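Side-chain contacts in EGF family domain-containing protein (Toxoplasma gondii, PDB 4Z80), which binds a peptide of its partner RON2L1 and probably acts with it at the moving junction during host-cell invasion: residues P96-V101 / P338-K343; H335-P338 / K343-P346. All blocks are in the same frame, centred on the assembly; numbering follows the deposited sequence.

Contact 1: residues P96-V101 / P338-K343; sequences PNYGKV and PDHETK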
loop_
_atom_site.group_PDB
_atom_site.type_symbol
_atom_site.label_atom_id
_atom_site.label_comp_id
_atom_site.label_asym_id
_atom_site.label_seq_id
_atom_site.Cartn_x
_atom_site.Cartn_y
_atom_site.Cartn_z
ATOM N N PRO A 96 -6.178 5.171 -4.261
ATOM C CA PRO A 96 -6.072 4.818 -2.847
ATOM C C PRO A 96 -7.352 4.157 -2.346
ATOM O O PRO A 96 -8.457 4.559 -2.723
ATOM C CB PRO A 96 -5.846 6.165 -2.159
ATOM C CG PRO A 96 -5.299 7.043 -3.220
ATOM C CD PRO A 96 -5.942 6.610 -4.486
ATOM N N ASN A 97 -7.193 3.144 -1.505
ATOM C CA ASN A 97 -8.326 2.358 -1.047
ATOM C C ASN A 97 -8.556 2.644 0.424
ATOM O O ASN A 97 -7.837 2.156 1.286
ATOM C CB ASN A 97 -8.070 0.874 -1.303
ATOM C CG ASN A 97 -9.333 0.059 -1.295
ATOM O OD1 ASN A 97 -10.299 0.391 -0.617
ATOM N ND2 ASN A 97 -9.334 -1.032 -2.058
ATOM N N TYR A 98 -9.535 3.496 0.694
ATOM C CA TYR A 98 -9.746 3.986 2.048
ATOM C C TYR A 98 -10.406 2.945 2.945
ATOM O O TYR A 98 -11.427 2.339 2.592
ATOM C CB TYR A 98 -10.568 5.279 2.011
ATOM C CG TYR A 98 -9.830 6.393 1.295
ATOM C CD1 TYR A 98 -8.837 7.112 1.941
ATOM C CD2 TYR A 98 -10.109 6.709 -0.030
ATOM C CE1 TYR A 98 -8.144 8.117 1.294
ATOM C CE2 TYR A 98 -9.420 7.717 -0.681
ATOM C CZ TYR A 98 -8.440 8.412 -0.011
ATOM O OH TYR A 98 -7.755 9.411 -0.664
ATOM N N GLY A 99 -9.800 2.740 4.103
ATOM C CA GLY A 99 -10.291 1.809 5.098
ATOM C C GLY A 99 -9.690 0.421 4.975
ATOM O O GLY A 99 -9.805 -0.381 5.898
ATOM N N LYS A 100 -9.043 0.131 3.848
ATOM C CA LYS A 100 -8.537 -1.215 3.579
ATOM C C LYS A 100 -7.293 -1.550 4.395
ATOM O O LYS A 100 -6.254 -0.907 4.258
ATOM C CB LYS A 100 -8.240 -1.375 2.085
ATOM C CG LYS A 100 -7.564 -2.694 1.685
ATOM C CD LYS A 100 -7.473 -2.808 0.165
ATOM C CE LYS A 100 -6.621 -3.979 -0.300
ATOM N NZ LYS A 100 -6.667 -4.126 -1.781
ATOM N N VAL A 101 -7.413 -2.590 5.216
ATOM C CA VAL A 101 -6.326 -3.097 6.044
ATOM C C VAL A 101 -6.153 -4.590 5.764
ATOM O O VAL A 101 -7.148 -5.303 5.591
ATOM C CB VAL A 101 -6.626 -2.867 7.546
ATOM C CG1 VAL A 101 -5.596 -3.546 8.441
ATOM C CG2 VAL A 101 -6.702 -1.371 7.842
ATOM N N PRO A 338 -1.435 10.319 -9.791
ATOM C CA PRO A 338 -1.222 11.612 -9.135
ATOM C C PRO A 338 -2.440 12.525 -9.219
ATOM O O PRO A 338 -2.510 13.527 -8.497
ATOM C CB PRO A 338 -0.032 12.197 -9.907
ATOM C CG PRO A 338 -0.089 11.564 -11.230
ATOM C CD PRO A 338 -0.606 10.168 -10.996
ATOM N N ASP A 339 -3.385 12.168 -10.082
ATOM C CA ASP A 339 -4.636 12.905 -10.231
ATOM C C ASP A 339 -5.769 12.210 -9.462
ATOM O O ASP A 339 -6.934 12.367 -9.799
ATOM C CB ASP A 339 -5.007 13.046 -11.718
ATOM C CG ASP A 339 -4.993 11.716 -12.457
ATOM O OD1 ASP A 339 -4.712 10.679 -11.818
ATOM O OD2 ASP A 339 -5.272 11.705 -13.671
ATOM N N HIS A 340 -5.433 11.461 -8.416
ATOM C CA HIS A 340 -6.435 10.617 -7.769
ATOM C C HIS A 340 -7.575 11.415 -7.134
ATOM O O HIS A 340 -8.696 10.927 -7.049
ATOM C CB HIS A 340 -5.776 9.693 -6.722
ATOM C CG HIS A 340 -5.242 10.402 -5.517
ATOM N ND1 HIS A 340 -5.985 10.591 -4.369
ATOM C CD2 HIS A 340 -4.039 10.979 -5.284
ATOM C CE1 HIS A 340 -5.258 11.245 -3.480
ATOM N NE2 HIS A 340 -4.074 11.493 -4.009
ATOM N N GLU A 341 -7.323 12.645 -6.700
ATOM C CA GLU A 341 -8.400 13.433 -6.106
ATOM C C GLU A 341 -9.551 13.683 -7.070
ATOM O O GLU A 341 -10.698 13.815 -6.637
ATOM C CB GLU A 341 -7.874 14.771 -5.599
ATOM C CG GLU A 341 -6.928 14.624 -4.429
ATOM C CD GLU A 341 -5.485 14.463 -4.853
ATOM O OE1 GLU A 341 -5.224 14.189 -6.050
ATOM O OE2 GLU A 341 -4.605 14.625 -3.979
ATOM N N THR A 342 -9.261 13.736 -8.368
ATOM C CA THR A 342 -10.295 14.011 -9.360
ATOM C C THR A 342 -10.668 12.776 -10.168
ATOM O O THR A 342 -11.597 12.824 -10.965
ATOM C CB THR A 342 -9.869 15.128 -10.348
ATOM O OG1 THR A 342 -8.647 14.769 -11.005
ATOM C CG2 THR A 342 -9.685 16.442 -9.610
ATOM N N LYS A 343 -9.957 11.672 -9.950
ATOM C CA LYS A 343 -10.166 10.442 -10.718
ATOM C C LYS A 343 -10.657 9.278 -9.862
ATOM O O LYS A 343 -11.074 8.246 -10.401
ATOM C CB LYS A 343 -8.872 10.030 -11.430
ATOM C CG LYS A 343 -8.513 10.900 -12.622
ATOM C CD LYS A 343 -9.413 10.603 -13.817
ATOM C CE LYS A 343 -9.055 11.444 -15.016
ATOM N NZ LYS A 343 -9.956 11.127 -16.163
HETATM O O HOH W 1 -8.254 9.419 -3.287
#
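His-340 carries this contact. Its imidazole lies against the ring of Pro-96 and reaches Tyr-98 through a water. Ahead of it, Asp-339 holds the N-cap position of the one-turn helix 340-343, but its carboxylate makes no capping bond. It forms a salt bridge with Arg-337 instead. The carbonyl O of Asp-339 accepts a hydrogen bond from the backbone N-H of Thr-342, which closes the turn.

At His-340, CG sits between the backbone N and the carbonyl carbon (chi1 69°). This torsion brings the imidazole up to Pro-96. CG of Pro-96 stands over one face of the ring, 4.1 Å from the centroid of the His-340 ring and 26° off its normal, a CH-pi contact. The closest atom of the imidazole to Pro-96 CG is His-340 ND1, at 3.8 Å. CD of Pro-96 comes equally near His-340 CB. The two side chains cross at about a right angle.

ND1 also hydrogen-bonds water 1, at 2.8 Å. Water 1 in turn is 2.7 Å from Tyr-98 OH, again a hydrogen bond. It lies at the edge of both rings, in their planes, and ties two buried polar groups together. Directly, Tyr-98 OH comes no closer than 4.2 Å to His-340 CE1.

Glu-341 follows. Its CB points away from Pro-96 and Tyr-98, yet its carboxylate carbon CD folds back 3.4 Å above the other face of the His-340 ring, offset toward the rim. The imidazole thus has Pro-96 on one face and a carboxylate on the opposite one. Glu-341 OE2 forms a salt bridge with Arg-40.

The contact joins a short helix of the Apical membrane antigen 1 family region, of the PAN clan, to strand 97-98, which pairs antiparallel with strand 329-332 at the margin of a small antiparallel sheet.

Contact 2: residues H335-P338 / K343-P346; sequences HTRP and KCPP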
loop_
_atom_site.group_PDB
_atom_site.type_symbol
_atom_site.label_atom_id
_atom_site.label_comp_id
_atom_site.label_asym_id
_atom_site.label_seq_id
_atom_site.Cartn_x
_atom_site.Cartn_y
_atom_site.Cartn_z
ATOM N N HIS A 335 1.966 2.368 -7.511
ATOM C CA HIS A 335 1.550 3.035 -8.735
ATOM C C HIS A 335 0.208 3.747 -8.540
ATOM O O HIS A 335 -0.768 3.493 -9.242
ATOM C CB HIS A 335 1.479 2.018 -9.876
ATOM C CG HIS A 335 2.809 1.427 -10.244
ATOM N ND1 HIS A 335 3.186 0.149 -9.886
ATOM C CD2 HIS A 335 3.845 1.940 -10.951
ATOM C CE1 HIS A 335 4.398 -0.097 -10.356
ATOM N NE2 HIS A 335 4.822 0.977 -11.001
ATOM N N THR A 336 0.175 4.649 -7.570
ATOM C CA THR A 336 -0.992 5.477 -7.330
ATOM C C THR A 336 -0.998 6.639 -8.325
ATOM O O THR A 336 0.051 7.239 -8.573
ATOM C CB THR A 336 -0.986 5.993 -5.886
ATOM O OG1 THR A 336 -1.130 4.880 -4.987
ATOM C CG2 THR A 336 -2.111 6.981 -5.630
ATOM N N ARG A 337 -2.157 6.964 -8.890
ATOM C CA ARG A 337 -2.222 8.005 -9.913
ATOM C C ARG A 337 -2.213 9.383 -9.233
ATOM O O ARG A 337 -2.857 9.589 -8.208
ATOM C CB ARG A 337 -3.445 7.819 -10.829
ATOM C CG ARG A 337 -4.830 7.772 -10.162
ATOM C CD ARG A 337 -5.912 7.399 -11.180
ATOM N NE ARG A 337 -5.875 8.302 -12.334
ATOM C CZ ARG A 337 -6.297 8.012 -13.560
ATOM N NH1 ARG A 337 -6.826 6.829 -13.851
ATOM N NH2 ARG A 337 -6.191 8.927 -14.511
ATOM N N PRO A 338 -1.435 10.319 -9.791
ATOM C CA PRO A 338 -1.222 11.612 -9.135
ATOM C C PRO A 338 -2.440 12.525 -9.219
ATOM O O PRO A 338 -2.510 13.527 -8.497
ATOM C CB PRO A 338 -0.032 12.197 -9.907
ATOM C CG PRO A 338 -0.089 11.564 -11.230
ATOM C CD PRO A 338 -0.606 10.168 -10.996
ATOM N N LYS A 343 -9.957 11.672 -9.950
ATOM C CA LYS A 343 -10.166 10.442 -10.718
ATOM C C LYS A 343 -10.657 9.278 -9.862
ATOM O O LYS A 343 -11.074 8.246 -10.401
ATOM C CB LYS A 343 -8.872 10.030 -11.430
ATOM C CG LYS A 343 -8.513 10.900 -12.622
ATOM C CD LYS A 343 -9.413 10.603 -13.817
ATOM C CE LYS A 343 -9.055 11.444 -15.016
ATOM N NZ LYS A 343 -9.956 11.127 -16.163
ATOM N N CYS A 344 -10.605 9.444 -8.543
ATOM C CA CYS A 344 -10.918 8.366 -7.601
ATOM C C CYS A 344 -11.872 8.843 -6.518
ATOM O O CYS A 344 -11.951 10.041 -6.250
ATOM C CB CYS A 344 -9.646 7.835 -6.943
ATOM S SG CYS A 344 -8.375 7.311 -8.077
ATOM N N PRO A 345 -12.581 7.908 -5.865
ATOM C CA PRO A 345 -13.497 8.337 -4.809
ATOM C C PRO A 345 -12.773 8.867 -3.575
ATOM O O PRO A 345 -11.647 8.460 -3.277
ATOM C CB PRO A 345 -14.275 7.054 -4.472
ATOM C CG PRO A 345 -14.064 6.158 -5.638
ATOM C CD PRO A 345 -12.707 6.463 -6.143
ATOM N N PRO A 346 -13.423 9.774 -2.845
ATOM C CA PRO A 346 -12.872 10.276 -1.589
ATOM C C PRO A 346 -13.015 9.253 -0.465
ATOM O O PRO A 346 -13.656 8.211 -0.625
ATOM C CB PRO A 346 -13.723 11.511 -1.325
ATOM C CG PRO A 346 -15.055 11.116 -1.858
ATOM C CD PRO A 346 -14.761 10.332 -3.109
#
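The one-turn helix 340-343 has a disulfide at its exit, and there Lys-343 and Cys-344 pack on Arg-337 from the loop that leads into it. The three side chains bring the entry and exit of this short helical excursion together.

Arg-337 lays one face of its guanidinium against the alkyl chain of Lys-343. CB of Lys-343 stands 3.5 Å above the guanidinium plane, offset toward the rim and nearest to NE. Further along, Lys-343 CG is 3.6 Å from Arg-337 NH2, and Lys-343 CD is 3.7 Å from the same nitrogen. The lysine bends at chi2 (-74°), which carries its methylenes along the guanidinium before NZ turns off to Asp-17. The arginine is itself bent, at chi3 (-54°). The side chains cross obliquely, and their contact is one of carbon against a flat face.

The half-cystine lies nearer the base of the arginine. Cys-344 SG is 4.0 Å from Arg-337 CD and slightly farther from its CG. SG is bonded to Cys-95, so the disulfide fastens the end of the helix to the chain just before strand 97-98. Both segments lie in the Apical membrane antigen 1 family region, of the PAN clan; Cys-95 comes from an earlier part of the chain.

The charged ends have partners of their own. The carboxylate of Asp-339 takes both NE of Arg-337, through OD1, and NH2, through OD2, while NH1 bonds to the carbonyl O of Asn-24. Together these bonds hold the guanidinium in the orientation that presents its face to the lysine. The link from Lys-343 NZ to Asp-17 is a salt bridge. Arg-337 NH2 and Lys-343 NZ are still 4.7 Å apart; the two carboxylates probably offset the repulsion between these like charges.

How the contacts relate
Contact 1 and contact 2 share Pro-338 and Lys-343, and their centres are about 5 Å apart. Both are built on the same short helix. Contact 1 joins it to strand 97-98; contact 2 joins its two flanking loops. They also touch directly. Tyr-98 CE2 is 3.5 Å from Pro-345 O, and Pro-96 CG is 4.0 Å from Thr-336 CG2. Pro-96 thus meets the entry loop and Tyr-98 the exit loop of contact 2. The Cys-95 to Cys-344 disulfide reinforces this link, since Cys-95 directly precedes Pro-96. Both sites are buried within one chain, and the other protein chain of the assembly touches neither.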